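Local coordinates for hypothetical protein ebhA (Staphylococcus aureus, PDB 2DGJ) that probably acts in adhesion at the bacterial cell wall, this fragment being part of a long rod of linked three-helix bundles, at residues A[20-30]-A[68-77]. Sequence-based numbering, arbitrary orientation.
Sequences QKYRDAEQSKK and KDALNGDAKL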
# COMPACT_ATOMS: atom_id res chain seq x y z
N GLN A 20 13.46 6.91 10.95
CA GLN A 20 12.75 5.74 10.47
C GLN A 20 12.42 4.83 11.65
O GLN A 20 11.41 4.12 11.65
CB GLN A 20 13.62 5.01 9.44
CG GLN A 20 12.99 3.80 8.76
CD GLN A 20 12.90 2.61 9.67
OE1 GLN A 20 13.79 2.38 10.49
NE2 GLN A 20 11.84 1.82 9.53
N LYS A 21 13.28 4.86 12.67
CA LYS A 21 13.09 4.04 13.86
C LYS A 21 11.74 4.37 14.50
O LYS A 21 11.04 3.48 14.99
CB LYS A 21 14.23 4.28 14.85
CG LYS A 21 14.17 3.41 16.10
CD LYS A 21 15.43 3.55 16.94
CE LYS A 21 15.38 2.69 18.20
NZ LYS A 21 15.23 1.24 17.91
N TYR A 22 11.39 5.65 14.48
CA TYR A 22 10.13 6.11 15.05
C TYR A 22 9.01 5.91 14.03
O TYR A 22 8.01 5.23 14.29
CB TYR A 22 10.22 7.59 15.41
CG TYR A 22 8.89 8.22 15.78
CD1 TYR A 22 8.34 8.04 17.05
CD2 TYR A 22 8.18 8.98 14.86
CE1 TYR A 22 7.11 8.60 17.38
CE2 TYR A 22 6.94 9.54 15.18
CZ TYR A 22 6.41 9.34 16.44
OH TYR A 22 5.19 9.90 16.77
N ARG A 23 9.21 6.52 12.86
CA ARG A 23 8.27 6.47 11.74
C ARG A 23 7.56 5.12 11.56
O ARG A 23 6.33 5.05 11.66
CB ARG A 23 9.00 6.80 10.45
CG ARG A 23 8.43 7.96 9.66
CD ARG A 23 8.90 9.30 10.18
NE ARG A 23 8.99 10.28 9.11
CZ ARG A 23 7.98 10.63 8.31
NH1 ARG A 23 6.77 10.09 8.47
NH2 ARG A 23 8.17 11.53 7.36
N ASP A 24 8.33 4.08 11.30
CA ASP A 24 7.78 2.74 11.08
C ASP A 24 7.55 1.89 12.32
O ASP A 24 7.18 0.72 12.21
CB ASP A 24 8.65 1.96 10.09
CG ASP A 24 8.65 2.57 8.71
OD1 ASP A 24 7.54 2.91 8.23
OD2 ASP A 24 9.73 2.72 8.10
N ALA A 25 7.76 2.46 13.50
CA ALA A 25 7.53 1.72 14.73
C ALA A 25 6.04 1.44 14.82
O ALA A 25 5.24 2.05 14.10
CB ALA A 25 7.97 2.53 15.94
N GLU A 26 5.65 0.51 15.69
CA GLU A 26 4.24 0.18 15.85
C GLU A 26 3.54 1.37 16.48
O GLU A 26 4.10 2.03 17.36
CB GLU A 26 4.10 -1.08 16.71
CG GLU A 26 4.95 -2.24 16.21
CD GLU A 26 4.71 -3.54 16.96
OE1 GLU A 26 4.76 -3.53 18.21
OE2 GLU A 26 4.48 -4.58 16.30
N GLN A 27 2.32 1.64 16.02
CA GLN A 27 1.53 2.77 16.51
C GLN A 27 1.62 3.00 18.01
O GLN A 27 1.97 4.08 18.46
CB GLN A 27 0.06 2.59 16.12
CG GLN A 27 -0.77 3.86 16.27
CD GLN A 27 -2.25 3.62 16.02
OE1 GLN A 27 -2.62 2.87 15.12
NE2 GLN A 27 -3.10 4.26 16.81
N SER A 28 1.30 1.97 18.79
CA SER A 28 1.32 2.06 20.24
C SER A 28 2.66 2.55 20.80
O SER A 28 2.71 3.32 21.76
CB SER A 28 0.98 0.70 20.86
OG SER A 28 1.93 -0.27 20.48
N LYS A 29 3.75 2.09 20.19
CA LYS A 29 5.08 2.49 20.64
C LYS A 29 5.37 3.95 20.29
O LYS A 29 6.02 4.66 21.04
CB LYS A 29 6.15 1.58 20.02
CG LYS A 29 5.99 0.11 20.39
CD LYS A 29 7.10 -0.74 19.80
CE LYS A 29 6.86 -2.23 20.03
NZ LYS A 29 6.80 -2.58 21.47
N LYS A 30 4.86 4.39 19.14
CA LYS A 30 5.04 5.77 18.70
C LYS A 30 4.24 6.68 19.63
O LYS A 30 4.70 7.76 20.01
CB LYS A 30 4.55 5.93 17.26
CG LYS A 30 5.36 5.14 16.24
CD LYS A 30 4.71 5.18 14.86
CE LYS A 30 4.63 6.59 14.29
NZ LYS A 30 4.07 6.59 12.90
N LYS A 68 11.41 5.60 24.06
CA LYS A 68 12.21 5.86 22.87
C LYS A 68 12.98 4.62 22.44
O LYS A 68 12.97 4.24 21.27
CB LYS A 68 13.20 7.01 23.10
CG LYS A 68 14.01 7.31 21.85
CD LYS A 68 14.96 8.47 22.00
CE LYS A 68 15.73 8.66 20.69
NZ LYS A 68 16.73 9.75 20.76
N ASP A 69 13.66 3.98 23.39
CA ASP A 69 14.42 2.77 23.08
C ASP A 69 13.48 1.71 22.52
O ASP A 69 13.87 0.92 21.66
CB ASP A 69 15.13 2.22 24.32
CG ASP A 69 16.21 3.15 24.85
OD1 ASP A 69 16.72 3.97 24.06
OD2 ASP A 69 16.55 3.05 26.05
N ALA A 70 12.25 1.71 23.02
CA ALA A 70 11.25 0.74 22.60
C ALA A 70 10.84 0.88 21.13
O ALA A 70 10.39 -0.09 20.51
CB ALA A 70 10.03 0.83 23.50
N LEU A 71 10.97 2.08 20.58
CA LEU A 71 10.64 2.30 19.17
C LEU A 71 11.32 1.20 18.37
O LEU A 71 12.54 1.00 18.47
CB LEU A 71 11.13 3.68 18.73
CG LEU A 71 10.17 4.86 18.87
CD1 LEU A 71 9.19 4.65 20.00
CD2 LEU A 71 10.97 6.13 19.10
N ASN A 72 10.54 0.48 17.57
CA ASN A 72 11.08 -0.64 16.80
C ASN A 72 10.94 -0.53 15.29
O ASN A 72 10.88 -1.54 14.59
CB ASN A 72 10.42 -1.94 17.27
CG ASN A 72 8.91 -1.95 17.06
OD1 ASN A 72 8.28 -0.90 17.01
ND2 ASN A 72 8.34 -3.14 16.95
N GLY A 73 10.91 0.70 14.78
CA GLY A 73 10.79 0.89 13.35
C GLY A 73 11.89 0.16 12.60
O GLY A 73 11.65 -0.45 11.56
N ASP A 74 13.11 0.21 13.13
CA ASP A 74 14.25 -0.45 12.51
C ASP A 74 14.06 -1.97 12.46
O ASP A 74 14.41 -2.61 11.48
CB ASP A 74 15.54 -0.09 13.26
CG ASP A 74 15.45 -0.38 14.75
OD1 ASP A 74 14.37 -0.17 15.34
OD2 ASP A 74 16.47 -0.79 15.35
N ALA A 75 13.48 -2.53 13.53
CA ALA A 75 13.24 -3.96 13.58
C ALA A 75 12.18 -4.31 12.53
O ALA A 75 12.22 -5.36 11.91
CB ALA A 75 12.75 -4.36 14.97
N LYS A 76 11.24 -3.39 12.34
CA LYS A 76 10.17 -3.58 11.37
C LYS A 76 10.69 -3.47 9.95
O LYS A 76 10.12 -4.05 9.03
CB LYS A 76 9.06 -2.54 11.58
CG LYS A 76 8.14 -2.84 12.75
CD LYS A 76 7.28 -4.07 12.45
CE LYS A 76 6.30 -4.36 13.58
NZ LYS A 76 5.42 -5.53 13.26
N LEU A 77 11.78 -2.72 9.77
CA LEU A 77 12.39 -2.56 8.46
C LEU A 77 13.10 -3.84 8.07
O LEU A 77 13.03 -4.28 6.92
CB LEU A 77 13.40 -1.41 8.47
CG LEU A 77 14.15 -1.15 7.15
CD1 LEU A 77 13.16 -0.77 6.06
CD2 LEU A 77 15.16 -0.04 7.35
O HOH W 1 16.97 1.19 20.86
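A25 and G73 bring the two backbones within 3.6 Å of each other, CA to CA, where two helix-to-helix turns meet: residues 24-26 between helices 20-23 and 27-46, and residues 71-72 between helices 55-70 and 73-88. The backbone bond is G73 N to K21 O, 2.8 Å and in the carbonyl plane; the bare CA of G73 lies against A25 N. Q20 lies against the start of helix 73-88. In its flat amide, NE2 gives one N-H to D24 OD2 and the other to G73 O at 3.1 Å, standing above that carbonyl's plane; G73 O also accepts from L77 N within its helix. The K21 chain runs extended from chi1 (-177°) and turns only at chi4 (60°), which brings NZ between L71 O, bonded at 2.8 Å, and D74 OD1, bridged from above the carboxylate. N72 OD1 takes the N-H of E26, while the K29 and N72 side chains cross at about a right angle, K29 CD lying beside OD1. E26 OE2 makes a weak salt bridge to K76 NZ. L71 supplies the apolar contact: CD2 meets the edge of the Y22 ring at CD1, 3.8 Å away, and CG packs on A25 CB. Y22 and L71 also touch Y33 of helix 27-46 and helix 13-18, while D24 OD2 also accepts from V112 N at the start of helix 112-135, consistent with a junction in the string of three-helix bundles.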